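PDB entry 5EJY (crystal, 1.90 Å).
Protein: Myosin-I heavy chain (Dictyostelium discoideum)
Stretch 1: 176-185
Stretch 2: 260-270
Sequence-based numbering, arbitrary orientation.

Stretch 1 176-185: RFTLNGARKQ
Stretch 2 260-270: PTDKLCDVLSK

Stretch 1 opens with the final turn or so of a helix, residues 176-180, that begins earlier in the chain; in it N180 N bonds to R176 O at 2.8 Å and G181 N to F177 O at 2.8 Å. G181 then leaves helical geometry with phi/psi of 88/168, a conformation in which a CB would be jammed against the carbonyl oxygen of N180. From A182 (-62/151) and R183 (-95/175) the chain is extended, K184 interrupts it at -117/-12, and Q185 returns to -134/157. Stretch 2 runs through a loop, with D262 at -69/150 and K263 at -95/130, into a helix that carries C265 to K270 and continues beyond. The two segments advance in the same sense: the CA of N180 lies 7.0 Å from the CA of T261, the CA of R183 6.5 Å from the CA of K263, and the CA of Q185 5.3 Å from the CA of D266. The contact buries 498 Å², both sides summed.

K263 points its CA-to-CB bond toward stretch 1 and, with chi angles m, p, t, t, delivers its ammonium group to the end of the helix. There NZ of K263 donates to O of N180 at 2.7 Å and to O of A182 at 3.1 Å, with a weak bond to O of G181 at 3.1 Å. NZ of K263 also bonds to O of T261 at 3.0 Å, so one charged group gathers carbonyls from both stretches. CE of K263 packs 4.3 Å from CE1 of F177, at the edge of the ring.

D266, in the first turn of the helix, is the second anchor. Its chi1 is m (-79°) and chi2 -17°; the CA-to-CB bond points sideways, yet the carboxylate comes nearer to stretch 1. R183, with rotamers p, t, m and chi4 of 170°, forms a salt bridge through NE to OD1 of D266 at 3.0 Å, and its NH2 donates to the same OD1 at 3.2 Å. N of K184 donates to OD2 of D266 at 2.7 Å, while N of Q185 makes a weak bond to OD1 of D266 at 3.1 Å.

Around this polar centre, NH2 of R183 approaches CB of C265 at 3.6 Å, and CB of Q185 meets CB of S269 at 3.6 Å. The extended K184 side chain (m, t, t, t) makes a long salt bridge, NZ to OD1 of D262 at 3.6 Å. A water bridges the same two side chains, accepting from NZ of K184 at 2.8 Å and donating to OD2 of D262 at 2.8 Å.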

# COMPACT_ATOMS: atom_id res chain seq x y z
N ARG A 176 3.04 14.68 9.18
CA ARG A 176 2.58 13.85 8.06
C ARG A 176 1.43 12.92 8.47
O ARG A 176 0.46 12.71 7.72
CB ARG A 176 3.76 13.04 7.50
CG ARG A 176 4.87 13.90 6.85
CD ARG A 176 4.61 14.13 5.36
NE ARG A 176 4.54 12.85 4.66
CZ ARG A 176 3.67 12.55 3.69
NH1 ARG A 176 2.80 13.45 3.26
NH2 ARG A 176 3.68 11.33 3.16
N PHE A 177 1.54 12.31 9.64
CA PHE A 177 0.48 11.41 10.09
C PHE A 177 -0.77 12.18 10.54
O PHE A 177 -1.88 11.68 10.46
CB PHE A 177 0.96 10.45 11.19
CG PHE A 177 1.63 9.21 10.66
CD1 PHE A 177 0.92 8.30 9.91
CD2 PHE A 177 2.99 8.97 10.91
CE1 PHE A 177 1.52 7.15 9.40
CE2 PHE A 177 3.59 7.83 10.41
CZ PHE A 177 2.85 6.91 9.66
N THR A 178 -0.59 13.41 11.00
CA THR A 178 -1.75 14.24 11.31
C THR A 178 -2.51 14.52 10.02
O THR A 178 -3.73 14.55 9.99
CB THR A 178 -1.34 15.57 11.98
OG1 THR A 178 -0.57 15.30 13.16
CG2 THR A 178 -2.57 16.39 12.36
N LEU A 179 -1.76 14.71 8.94
CA LEU A 179 -2.36 14.92 7.63
C LEU A 179 -2.99 13.64 7.08
O LEU A 179 -4.12 13.65 6.60
CB LEU A 179 -1.32 15.45 6.65
CG LEU A 179 -1.80 15.57 5.20
CD1 LEU A 179 -2.83 16.67 5.08
CD2 LEU A 179 -0.62 15.82 4.28
N ASN A 180 -2.26 12.54 7.17
CA ASN A 180 -2.64 11.32 6.44
C ASN A 180 -3.39 10.27 7.24
O ASN A 180 -3.85 9.27 6.68
CB ASN A 180 -1.42 10.70 5.75
CG ASN A 180 -0.99 11.51 4.55
OD1 ASN A 180 -1.73 12.38 4.09
ND2 ASN A 180 0.22 11.22 4.03
N GLY A 181 -3.52 10.48 8.55
CA GLY A 181 -4.28 9.56 9.37
C GLY A 181 -3.43 8.42 9.88
O GLY A 181 -2.31 8.21 9.43
N ALA A 182 -3.98 7.67 10.83
CA ALA A 182 -3.29 6.57 11.49
C ALA A 182 -2.89 5.47 10.53
O ALA A 182 -3.56 5.22 9.52
CB ALA A 182 -4.16 5.99 12.60
N ARG A 183 -1.81 4.78 10.87
CA ARG A 183 -1.42 3.56 10.17
C ARG A 183 -1.95 2.33 10.90
O ARG A 183 -2.50 2.42 12.02
CB ARG A 183 0.10 3.47 10.03
CG ARG A 183 0.84 3.19 11.33
CD ARG A 183 2.35 3.26 11.12
NE ARG A 183 2.78 2.28 10.13
CZ ARG A 183 4.00 2.23 9.60
NH1 ARG A 183 4.91 3.15 9.93
NH2 ARG A 183 4.30 1.27 8.71
N LYS A 184 -1.75 1.17 10.30
CA LYS A 184 -2.36 -0.04 10.80
C LYS A 184 -1.36 -1.09 11.25
O LYS A 184 -1.74 -2.07 11.89
CB LYS A 184 -3.25 -0.65 9.72
CG LYS A 184 -4.36 0.29 9.26
CD LYS A 184 -5.29 -0.39 8.28
CE LYS A 184 -6.41 0.54 7.85
NZ LYS A 184 -7.35 -0.17 6.93
N GLN A 185 -0.08 -0.90 10.92
CA GLN A 185 0.90 -1.92 11.22
C GLN A 185 2.16 -1.33 11.85
O GLN A 185 2.46 -0.15 11.66
CB GLN A 185 1.28 -2.70 9.94
CG GLN A 185 0.09 -3.21 9.11
CD GLN A 185 -0.84 -4.15 9.90
OE1 GLN A 185 -0.40 -4.83 10.83
NE2 GLN A 185 -2.12 -4.19 9.52
N PRO A 260 -7.06 4.35 -0.98
CA PRO A 260 -6.31 5.59 -1.22
C PRO A 260 -5.60 6.09 0.02
O PRO A 260 -4.49 6.61 -0.11
CB PRO A 260 -7.40 6.58 -1.64
CG PRO A 260 -8.45 5.72 -2.28
CD PRO A 260 -8.46 4.46 -1.43
N THR A 261 -6.20 5.94 1.20
CA THR A 261 -5.59 6.46 2.42
C THR A 261 -4.72 5.43 3.14
O THR A 261 -4.09 5.74 4.15
CB THR A 261 -6.67 6.96 3.42
OG1 THR A 261 -7.51 5.87 3.77
CG2 THR A 261 -7.52 8.05 2.80
N ASP A 262 -4.68 4.20 2.63
CA ASP A 262 -3.82 3.18 3.22
C ASP A 262 -2.34 3.51 2.98
O ASP A 262 -1.99 4.13 1.97
CB ASP A 262 -4.14 1.81 2.66
CG ASP A 262 -5.32 1.14 3.35
OD1 ASP A 262 -6.02 1.78 4.16
OD2 ASP A 262 -5.56 -0.03 3.06
N LYS A 263 -1.48 3.10 3.90
CA LYS A 263 -0.05 3.45 3.84
C LYS A 263 0.74 2.34 3.16
O LYS A 263 0.62 1.18 3.53
CB LYS A 263 0.50 3.66 5.25
CG LYS A 263 0.17 5.03 5.87
CD LYS A 263 -1.30 5.14 6.19
CE LYS A 263 -1.67 6.58 6.60
NZ LYS A 263 -3.16 6.64 6.85
N LEU A 264 1.56 2.70 2.17
CA LEU A 264 2.35 1.67 1.50
C LEU A 264 3.29 0.96 2.45
O LEU A 264 3.55 -0.23 2.28
CB LEU A 264 3.11 2.21 0.29
CG LEU A 264 2.31 2.83 -0.86
CD1 LEU A 264 3.23 3.08 -2.07
CD2 LEU A 264 1.14 1.96 -1.25
N CYS A 265 3.83 1.67 3.45
CA CYS A 265 4.69 0.99 4.43
C CYS A 265 3.95 -0.10 5.22
O CYS A 265 4.58 -1.09 5.63
CB CYS A 265 5.36 1.99 5.37
SG CYS A 265 6.70 2.92 4.58
N ASP A 266 2.65 0.06 5.43
CA ASP A 266 1.88 -1.01 6.08
C ASP A 266 1.87 -2.28 5.21
O ASP A 266 1.84 -3.40 5.71
CB ASP A 266 0.43 -0.56 6.36
CG ASP A 266 0.32 0.32 7.60
OD1 ASP A 266 1.26 0.35 8.42
OD2 ASP A 266 -0.73 0.99 7.77
N VAL A 267 1.89 -2.10 3.89
CA VAL A 267 1.95 -3.27 3.00
C VAL A 267 3.28 -3.99 3.18
O VAL A 267 3.32 -5.21 3.29
CB VAL A 267 1.72 -2.88 1.52
CG1 VAL A 267 1.83 -4.11 0.61
CG2 VAL A 267 0.34 -2.24 1.36
N LEU A 268 4.38 -3.23 3.25
CA LEU A 268 5.69 -3.82 3.53
C LEU A 268 5.71 -4.65 4.83
O LEU A 268 6.33 -5.71 4.89
CB LEU A 268 6.78 -2.74 3.59
CG LEU A 268 7.06 -1.94 2.32
CD1 LEU A 268 8.15 -0.88 2.59
CD2 LEU A 268 7.47 -2.85 1.16
N SER A 269 5.04 -4.15 5.87
CA SER A 269 4.90 -4.90 7.11
C SER A 269 4.20 -6.24 6.88
O SER A 269 4.60 -7.26 7.43
CB SER A 269 4.12 -4.09 8.14
OG SER A 269 4.76 -2.84 8.38
N LYS A 270 3.14 -6.22 6.08
CA LYS A 270 2.39 -7.45 5.78
C LYS A 270 3.25 -8.47 5.05
O LYS A 270 3.14 -9.68 5.28
CB LYS A 270 1.14 -7.15 4.96
CG LYS A 270 0.09 -6.36 5.69
CD LYS A 270 -1.30 -6.71 5.20
CE LYS A 270 -1.36 -6.85 3.69
NZ LYS A 270 -2.77 -6.95 3.20
O HOH W 1 -6.01 -1.85 5.17